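PDB 1OFU: cell division inhibitor SulA from Pseudomonas aeruginosa, which probably halts cell division during the SOS response by binding FtsZ and blocking its polymerization into the Z ring. Local coordinates for residues Ser28-Pro41 with Gly54-Lys66. Residues are numbered along the deposited sequence; the frame is centred on the assembly and turned at random.
Sequences SEEQDARWLTLIAP and GLNRERILLLQAK
Leu36, Leu38 and Leu61 exchange backbone bonds where strands 35-39 and 60-63 pair in parallel, joined through helix 47-52 as a beta-alpha-beta unit in this C-terminal part of SulA. Leu61 N reaches Leu36 O at 3.0 Å, and the alternation runs on until Ala40 N meets Leu63 O at 2.8 Å. It exemplifies an edge strand: 60-63 is outermost in the chain's sheet, and its backbone at Leu62 also bonds the chain of another protein.

Ahead of the strands, Arg59 and Ser28 make the polar contacts, largely with main-chain atoms. Arg59, its chain bent at chi3 (47°), donates from NH1 to Glu30 O at 2.8 Å, almost in the guanidinium plane, and to Arg34 O at 3.1 Å, while Ser28 O lies over one guanidinium face. Ser28 OG, which also bonds Arg25 O, receives Asn56 N at 3.0 Å in a nearly straight bond (174°).

The clearest ring contact is CH-pi: Leu61 CD1 sits over the Trp35 six-membered ring, 3.4 Å from its centroid. On the other sheet face, Leu36 and Ile60 run side by side.

Main-chain carbonyls thus hold the guanidinium and probably stabilise its charge. Leu61 and Leu62 belong to FtsZ-binding region 57-62, with 64-66 following; Trp35 and Leu61 pack on the other protein's chain, whose backbone also bonds Trp35 NE1.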
ATOM      1  N   SER D  28       2.654   6.362   6.045  1.00 36.77           N
ATOM      2  CA  SER D  28       3.946   7.035   6.022  1.00 39.26           C
ATOM      3  C   SER D  28       4.138   7.894   4.773  1.00 40.85           C
ATOM      4  O   SER D  28       5.015   8.760   4.740  1.00 41.98           O
ATOM      5  CB  SER D  28       5.084   6.017   6.126  1.00 35.76           C
ATOM      6  OG  SER D  28       5.259   5.301   4.918  1.00 40.07           O
ATOM      7  N   GLU D  29       3.313   7.669   3.754  1.00 37.51           N
ATOM      8  CA  GLU D  29       3.425   8.425   2.508  1.00 41.69           C
ATOM      9  C   GLU D  29       2.342   9.494   2.331  1.00 43.53           C
ATOM     10  O   GLU D  29       2.231  10.085   1.258  1.00 40.39           O
ATOM     11  CB  GLU D  29       3.368   7.474   1.308  1.00 44.13           C
ATOM     12  CG  GLU D  29       4.446   6.392   1.268  1.00 47.81           C
ATOM     13  CD  GLU D  29       5.831   6.929   0.927  1.00 50.67           C
ATOM     14  OE1 GLU D  29       5.951   8.120   0.562  1.00 54.35           O
ATOM     15  OE2 GLU D  29       6.804   6.151   1.015  1.00 56.07           O
ATOM     16  N   GLU D  30       1.551   9.745   3.372  1.00 43.37           N
ATOM     17  CA  GLU D  30       0.472  10.731   3.293  1.00 50.14           C
ATOM     18  C   GLU D  30       0.834  12.064   2.639  1.00 50.66           C
ATOM     19  O   GLU D  30       1.891  12.635   2.892  1.00 46.86           O
ATOM     20  CB  GLU D  30      -0.113  10.991   4.684  1.00 53.21           C
ATOM     21  CG  GLU D  30      -1.255  10.057   5.042  1.00 65.65           C
ATOM     22  CD  GLU D  30      -2.459  10.237   4.127  1.00 72.10           C
ATOM     23  OE1 GLU D  30      -3.400   9.418   4.206  1.00 77.85           O
ATOM     24  OE2 GLU D  30      -2.467  11.201   3.331  1.00 75.21           O
ATOM     25  N   GLN D  31      -0.066  12.561   1.799  1.00 54.44           N
ATOM     26  CA  GLN D  31       0.160  13.828   1.114  1.00 57.60           C
ATOM     27  C   GLN D  31       0.308  14.986   2.101  1.00 56.17           C
ATOM     28  O   GLN D  31       1.068  15.917   1.852  1.00 57.82           O
ATOM     29  CB  GLN D  31      -0.980  14.095   0.124  1.00 62.15           C
ATOM     30  CG  GLN D  31      -1.054  13.052  -0.989  1.00 69.85           C
ATOM     31  CD  GLN D  31      -2.150  13.328  -2.003  1.00 76.54           C
ATOM     32  OE1 GLN D  31      -3.335  13.373  -1.664  1.00 78.83           O
ATOM     33  NE2 GLN D  31      -1.758  13.509  -3.263  1.00 76.95           N
ATOM     34  N   ASP D  32      -0.409  14.928   3.222  1.00 53.45           N
ATOM     35  CA  ASP D  32      -0.312  15.977   4.235  1.00 55.12           C
ATOM     36  C   ASP D  32       1.133  16.025   4.735  1.00 55.47           C
ATOM     37  O   ASP D  32       1.600  15.091   5.388  1.00 54.73           O
ATOM     38  CB  ASP D  32      -1.268  15.684   5.400  1.00 56.26           C
ATOM     39  CG  ASP D  32      -1.159  16.708   6.519  1.00 59.57           C
ATOM     40  OD1 ASP D  32      -1.991  16.664   7.454  1.00 56.92           O
ATOM     41  OD2 ASP D  32      -0.238  17.554   6.471  1.00 63.41           O
ATOM     42  N   ALA D  33       1.826  17.119   4.427  1.00 55.18           N
ATOM     43  CA  ALA D  33       3.230  17.305   4.801  1.00 54.92           C
ATOM     44  C   ALA D  33       3.516  17.358   6.304  1.00 54.11           C
ATOM     45  O   ALA D  33       4.042  18.345   6.823  1.00 53.10           O
ATOM     46  CB  ALA D  33       3.779  18.562   4.124  1.00 55.38           C
ATOM     47  N   ARG D  34       3.172  16.282   6.997  1.00 49.81           N
ATOM     48  CA  ARG D  34       3.408  16.190   8.427  1.00 45.33           C
ATOM     49  C   ARG D  34       3.901  14.790   8.765  1.00 43.44           C
ATOM     50  O   ARG D  34       3.990  13.922   7.893  1.00 41.57           O
ATOM     51  CB  ARG D  34       2.131  16.505   9.204  1.00 42.22           C
ATOM     52  CG  ARG D  34       1.781  17.981   9.232  1.00 45.99           C
ATOM     53  CD  ARG D  34       0.638  18.250  10.192  1.00 44.89           C
ATOM     54  NE  ARG D  34      -0.633  17.744   9.682  1.00 48.24           N
ATOM     55  CZ  ARG D  34      -1.777  17.795  10.359  1.00 44.73           C
ATOM     56  NH1 ARG D  34      -2.889  17.317   9.820  1.00 41.53           N
ATOM     57  NH2 ARG D  34      -1.808  18.318  11.576  1.00 41.99           N
ATOM     58  N   TRP D  35       4.215  14.574  10.035  1.00 41.54           N
ATOM     59  CA  TRP D  35       4.722  13.286  10.477  1.00 39.19           C
ATOM     60  C   TRP D  35       3.651  12.230  10.660  1.00 40.46           C
ATOM     61  O   TRP D  35       2.466  12.523  10.826  1.00 38.55           O
ATOM     62  CB  TRP D  35       5.398  13.385  11.849  1.00 38.33           C
ATOM     63  CG  TRP D  35       6.606  14.244  11.989  1.00 36.61           C
ATOM     64  CD1 TRP D  35       6.708  15.397  12.722  1.00 36.19           C
ATOM     65  CD2 TRP D  35       7.923  13.953  11.513  1.00 34.26           C
ATOM     66  NE1 TRP D  35       8.011  15.833  12.740  1.00 33.24           N
ATOM     67  CE2 TRP D  35       8.778  14.967  12.007  1.00 35.86           C
ATOM     68  CE3 TRP D  35       8.466  12.932  10.725  1.00 33.43           C
ATOM     69  CZ2 TRP D  35      10.148  14.986  11.734  1.00 34.49           C
ATOM     70  CZ3 TRP D  35       9.833  12.952  10.456  1.00 31.29           C
ATOM     71  CH2 TRP D  35      10.656  13.973  10.962  1.00 34.22           C
ATOM     72  N   LEU D  36       4.118  10.990  10.647  1.00 39.71           N
ATOM     73  CA  LEU D  36       3.305   9.837  10.960  1.00 37.50           C
ATOM     74  C   LEU D  36       3.966   9.547  12.307  1.00 37.08           C
ATOM     75  O   LEU D  36       5.157   9.237  12.361  1.00 34.18           O
ATOM     76  CB  LEU D  36       3.565   8.664  10.009  1.00 37.14           C
ATOM     77  CG  LEU D  36       3.058   7.335  10.599  1.00 38.74           C
ATOM     78  CD1 LEU D  36       1.583   7.471  10.958  1.00 35.32           C
ATOM     79  CD2 LEU D  36       3.275   6.194   9.622  1.00 38.32           C
ATOM     80  N   THR D  37       3.232   9.696  13.399  1.00 37.18           N
ATOM     81  CA  THR D  37       3.826   9.428  14.697  1.00 35.29           C
ATOM     82  C   THR D  37       3.264   8.164  15.302  1.00 37.78           C
ATOM     83  O   THR D  37       2.046   8.007  15.426  1.00 38.65           O
ATOM     84  CB  THR D  37       3.608  10.599  15.667  1.00 34.10           C
ATOM     85  OG1 THR D  37       4.269  11.754  15.147  1.00 29.79           O
ATOM     86  CG2 THR D  37       4.176  10.277  17.044  1.00 28.52           C
ATOM     87  N   LEU D  38       4.170   7.257  15.659  1.00 34.50           N
ATOM     88  CA  LEU D  38       3.813   5.988  16.266  1.00 33.52           C
ATOM     89  C   LEU D  38       4.167   6.110  17.746  1.00 38.26           C
ATOM     90  O   LEU D  38       5.298   6.459  18.091  1.00 39.05           O
ATOM     91  CB  LEU D  38       4.621   4.853  15.626  1.00 30.39           C
ATOM     92  CG  LEU D  38       4.646   4.755  14.095  1.00 32.50           C
ATOM     93  CD1 LEU D  38       5.439   3.506  13.681  1.00 27.16           C
ATOM     94  CD2 LEU D  38       3.223   4.680  13.549  1.00 30.77           C
ATOM     95  N   ILE D  39       3.213   5.824  18.626  1.00 39.61           N
ATOM     96  CA  ILE D  39       3.480   5.939  20.049  1.00 38.43           C
ATOM     97  C   ILE D  39       3.476   4.633  20.824  1.00 41.91           C
ATOM     98  O   ILE D  39       2.459   3.938  20.915  1.00 40.64           O
ATOM     99  CB  ILE D  39       2.507   6.937  20.695  1.00 42.12           C
ATOM    100  CG1 ILE D  39       2.779   8.328  20.110  1.00 43.84           C
ATOM    101  CG2 ILE D  39       2.655   6.910  22.214  1.00 41.52           C
ATOM    102  CD1 ILE D  39       2.050   9.452  20.778  1.00 53.39           C
ATOM    103  N   ALA D  40       4.642   4.311  21.379  1.00 40.87           N
ATOM    104  CA  ALA D  40       4.837   3.107  22.170  1.00 39.78           C
ATOM    105  C   ALA D  40       4.296   1.850  21.499  1.00 40.37           C
ATOM    106  O   ALA D  40       3.486   1.129  22.079  1.00 40.17           O
ATOM    107  CB  ALA D  40       4.197   3.282  23.550  1.00 36.69           C
ATOM    108  N   PRO D  41       4.727   1.576  20.258  1.00 41.13           N
ATOM    109  CA  PRO D  41       4.249   0.377  19.565  1.00 40.82           C
ATOM    110  C   PRO D  41       4.852  -0.847  20.242  1.00 41.71           C
ATOM    111  O   PRO D  41       5.835  -0.732  20.967  1.00 43.47           O
ATOM    112  CB  PRO D  41       4.775   0.569  18.150  1.00 39.43           C
ATOM    113  CG  PRO D  41       6.070   1.280  18.387  1.00 42.10           C
ATOM    114  CD  PRO D  41       5.676   2.322  19.412  1.00 40.95           C
ATOM    115  N   GLY D  54       9.036  -1.213   4.491  1.00 37.51           N
ATOM    116  CA  GLY D  54       9.076  -0.201   3.450  1.00 32.39           C
ATOM    117  C   GLY D  54       8.479   1.153   3.785  1.00 37.06           C
ATOM    118  O   GLY D  54       8.136   1.911   2.879  1.00 40.17           O
ATOM    119  N   LEU D  55       8.348   1.485   5.066  1.00 35.36           N
ATOM    120  CA  LEU D  55       7.784   2.782   5.419  1.00 36.45           C
ATOM    121  C   LEU D  55       8.740   3.895   4.989  1.00 36.45           C
ATOM    122  O   LEU D  55       9.942   3.676   4.857  1.00 36.57           O
ATOM    123  CB  LEU D  55       7.541   2.897   6.931  1.00 39.01           C
ATOM    124  CG  LEU D  55       6.808   1.805   7.718  1.00 44.65           C
ATOM    125  CD1 LEU D  55       6.201   2.439   8.957  1.00 41.57           C
ATOM    126  CD2 LEU D  55       5.721   1.167   6.883  1.00 46.35           C
ATOM    127  N   ASN D  56       8.198   5.086   4.766  1.00 35.49           N
ATOM    128  CA  ASN D  56       9.011   6.230   4.372  1.00 40.07           C
ATOM    129  C   ASN D  56       9.818   6.666   5.602  1.00 39.06           C
ATOM    130  O   ASN D  56       9.295   7.277   6.536  1.00 33.59           O
ATOM    131  CB  ASN D  56       8.105   7.360   3.868  1.00 41.28           C
ATOM    132  CG  ASN D  56       8.888   8.551   3.339  1.00 47.02           C
ATOM    133  OD1 ASN D  56       8.322   9.448   2.712  1.00 49.31           O
ATOM    134  ND2 ASN D  56      10.190   8.570   3.597  1.00 49.50           N
ATOM    135  N   ARG D  57      11.098   6.323   5.588  1.00 39.86           N
ATOM    136  CA  ARG D  57      12.011   6.612   6.683  1.00 40.84           C
ATOM    137  C   ARG D  57      12.225   8.077   7.015  1.00 41.18           C
ATOM    138  O   ARG D  57      12.776   8.394   8.062  1.00 41.95           O
ATOM    139  CB  ARG D  57      13.362   5.973   6.388  1.00 40.14           C
ATOM    140  CG  ARG D  57      13.255   4.514   6.023  1.00 47.37           C
ATOM    141  CD  ARG D  57      14.583   3.961   5.569  1.00 47.93           C
ATOM    142  NE  ARG D  57      14.448   2.570   5.172  1.00 49.45           N
ATOM    143  CZ  ARG D  57      15.472   1.745   4.987  1.00 53.95           C
ATOM    144  NH1 ARG D  57      15.249   0.489   4.624  1.00 52.14           N
ATOM    145  NH2 ARG D  57      16.717   2.176   5.173  1.00 48.06           N
ATOM    146  N   GLU D  58      11.801   8.976   6.139  1.00 41.47           N
ATOM    147  CA  GLU D  58      12.004  10.394   6.407  1.00 41.87           C
ATOM    148  C   GLU D  58      10.759  11.070   6.948  1.00 41.26           C
ATOM    149  O   GLU D  58      10.792  12.253   7.281  1.00 40.54           O
ATOM    150  CB  GLU D  58      12.444  11.119   5.130  1.00 46.90           C
ATOM    151  CG  GLU D  58      13.686  10.540   4.466  1.00 55.41           C
ATOM    152  CD  GLU D  58      14.942  10.717   5.305  1.00 64.04           C
ATOM    153  OE1 GLU D  58      15.996  10.156   4.929  1.00 66.52           O
ATOM    154  OE2 GLU D  58      14.878  11.418   6.338  1.00 66.31           O
ATOM    155  N   ARG D  59       9.661  10.327   7.054  1.00 36.44           N
ATOM    156  CA  ARG D  59       8.420  10.943   7.509  1.00 37.87           C
ATOM    157  C   ARG D  59       7.796  10.266   8.711  1.00 38.31           C
ATOM    158  O   ARG D  59       6.620  10.478   9.011  1.00 37.24           O
ATOM    159  CB  ARG D  59       7.418  10.961   6.356  1.00 33.93           C
ATOM    160  CG  ARG D  59       8.006  11.483   5.056  1.00 37.64           C
ATOM    161  CD  ARG D  59       6.900  11.737   4.067  1.00 43.90           C
ATOM    162  NE  ARG D  59       5.823  12.481   4.712  1.00 49.33           N
ATOM    163  CZ  ARG D  59       4.598  12.599   4.219  1.00 50.08           C
ATOM    164  NH1 ARG D  59       3.682  13.297   4.880  1.00 49.90           N
ATOM    165  NH2 ARG D  59       4.290  12.014   3.067  1.00 50.80           N
ATOM    166  N   ILE D  60       8.586   9.456   9.405  1.00 35.45           N
ATOM    167  CA  ILE D  60       8.090   8.742  10.564  1.00 37.47           C
ATOM    168  C   ILE D  60       8.830   9.120  11.831  1.00 36.30           C
ATOM    169  O   ILE D  60      10.038   9.334  11.822  1.00 40.66           O
ATOM    170  CB  ILE D  60       8.210   7.222  10.354  1.00 41.37           C
ATOM    171  CG1 ILE D  60       7.280   6.801   9.223  1.00 47.17           C
ATOM    172  CG2 ILE D  60       7.879   6.466  11.647  1.00 43.32           C
ATOM    173  CD1 ILE D  60       7.452   5.370   8.817  1.00 56.44           C
ATOM    174  N   LEU D  61       8.077   9.202  12.919  1.00 35.86           N
ATOM    175  CA  LEU D  61       8.616   9.519  14.227  1.00 37.52           C
ATOM    176  C   LEU D  61       8.082   8.416  15.130  1.00 39.54           C
ATOM    177  O   LEU D  61       6.877   8.146  15.146  1.00 37.25           O
ATOM    178  CB  LEU D  61       8.117  10.891  14.694  1.00 37.06           C
ATOM    179  CG  LEU D  61       9.193  11.930  15.012  1.00 43.81           C
ATOM    180  CD1 LEU D  61      10.157  12.053  13.849  1.00 44.97           C
ATOM    181  CD2 LEU D  61       8.539  13.265  15.310  1.00 42.17           C
ATOM    182  N   LEU D  62       8.982   7.754  15.849  1.00 40.20           N
ATOM    183  CA  LEU D  62       8.594   6.676  16.747  1.00 40.39           C
ATOM    184  C   LEU D  62       8.961   7.106  18.161  1.00 44.81           C
ATOM    185  O   LEU D  62      10.138   7.302  18.469  1.00 44.16           O
ATOM    186  CB  LEU D  62       9.336   5.393  16.364  1.00 39.75           C
ATOM    187  CG  LEU D  62       8.902   4.052  16.961  1.00 44.91           C
ATOM    188  CD1 LEU D  62       9.907   2.992  16.534  1.00 47.49           C
ATOM    189  CD2 LEU D  62       8.838   4.115  18.479  1.00 45.40           C
ATOM    190  N   LEU D  63       7.955   7.259  19.019  1.00 44.57           N
ATOM    191  CA  LEU D  63       8.194   7.684  20.396  1.00 45.29           C
ATOM    192  C   LEU D  63       7.878   6.570  21.379  1.00 48.80           C
ATOM    193  O   LEU D  63       6.978   5.763  21.149  1.00 48.61           O
ATOM    194  CB  LEU D  63       7.331   8.900  20.734  1.00 42.80           C
ATOM    195  CG  LEU D  63       7.300  10.046  19.725  1.00 46.93           C
ATOM    196  CD1 LEU D  63       6.428  11.164  20.278  1.00 47.96           C
ATOM    197  CD2 LEU D  63       8.712  10.549  19.446  1.00 51.21           C
ATOM    198  N   GLN D  64       8.617   6.533  22.481  1.00 50.50           N
ATOM    199  CA  GLN D  64       8.394   5.518  23.500  1.00 52.44           C
ATOM    200  C   GLN D  64       7.687   6.089  24.718  1.00 51.61           C
ATOM    201  O   GLN D  64       7.624   7.304  24.901  1.00 51.84           O
ATOM    202  CB  GLN D  64       9.720   4.885  23.923  1.00 55.61           C
ATOM    203  CG  GLN D  64      10.154   3.729  23.041  1.00 62.33           C
ATOM    204  CD  GLN D  64       9.033   2.722  22.832  1.00 71.14           C
ATOM    205  OE1 GLN D  64       8.285   2.403  23.764  1.00 73.72           O
ATOM    206  NE2 GLN D  64       8.912   2.212  21.607  1.00 68.67           N
ATOM    207  N   ALA D  65       7.150   5.193  25.539  1.00 53.08           N
ATOM    208  CA  ALA D  65       6.438   5.561  26.758  1.00 53.62           C
ATOM    209  C   ALA D  65       6.579   4.391  27.723  1.00 54.50           C
ATOM    210  O   ALA D  65       6.593   3.238  27.299  1.00 53.90           O
ATOM    211  CB  ALA D  65       4.973   5.821  26.450  1.00 52.15           C
ATOM    212  N   LYS D  66       6.680   4.684  29.017  1.00 56.10           N
ATOM    213  CA  LYS D  66       6.850   3.636  30.020  1.00 58.58           C
ATOM    214  C   LYS D  66       5.644   2.719  30.207  1.00 57.78           C
ATOM    215  O   LYS D  66       5.807   1.523  30.453  1.00 57.20           O
ATOM    216  CB  LYS D  66       7.242   4.247  31.370  1.00 61.77           C
ATOM    217  CG  LYS D  66       6.261   5.268  31.914  1.00 67.56           C
ATOM    218  CD  LYS D  66       6.637   5.695  33.329  1.00 72.17           C
ATOM    219  CE  LYS D  66       8.029   6.320  33.377  1.00 75.24           C
ATOM    220  NZ  LYS D  66       8.390   6.767  34.754  1.00 74.78           N
TER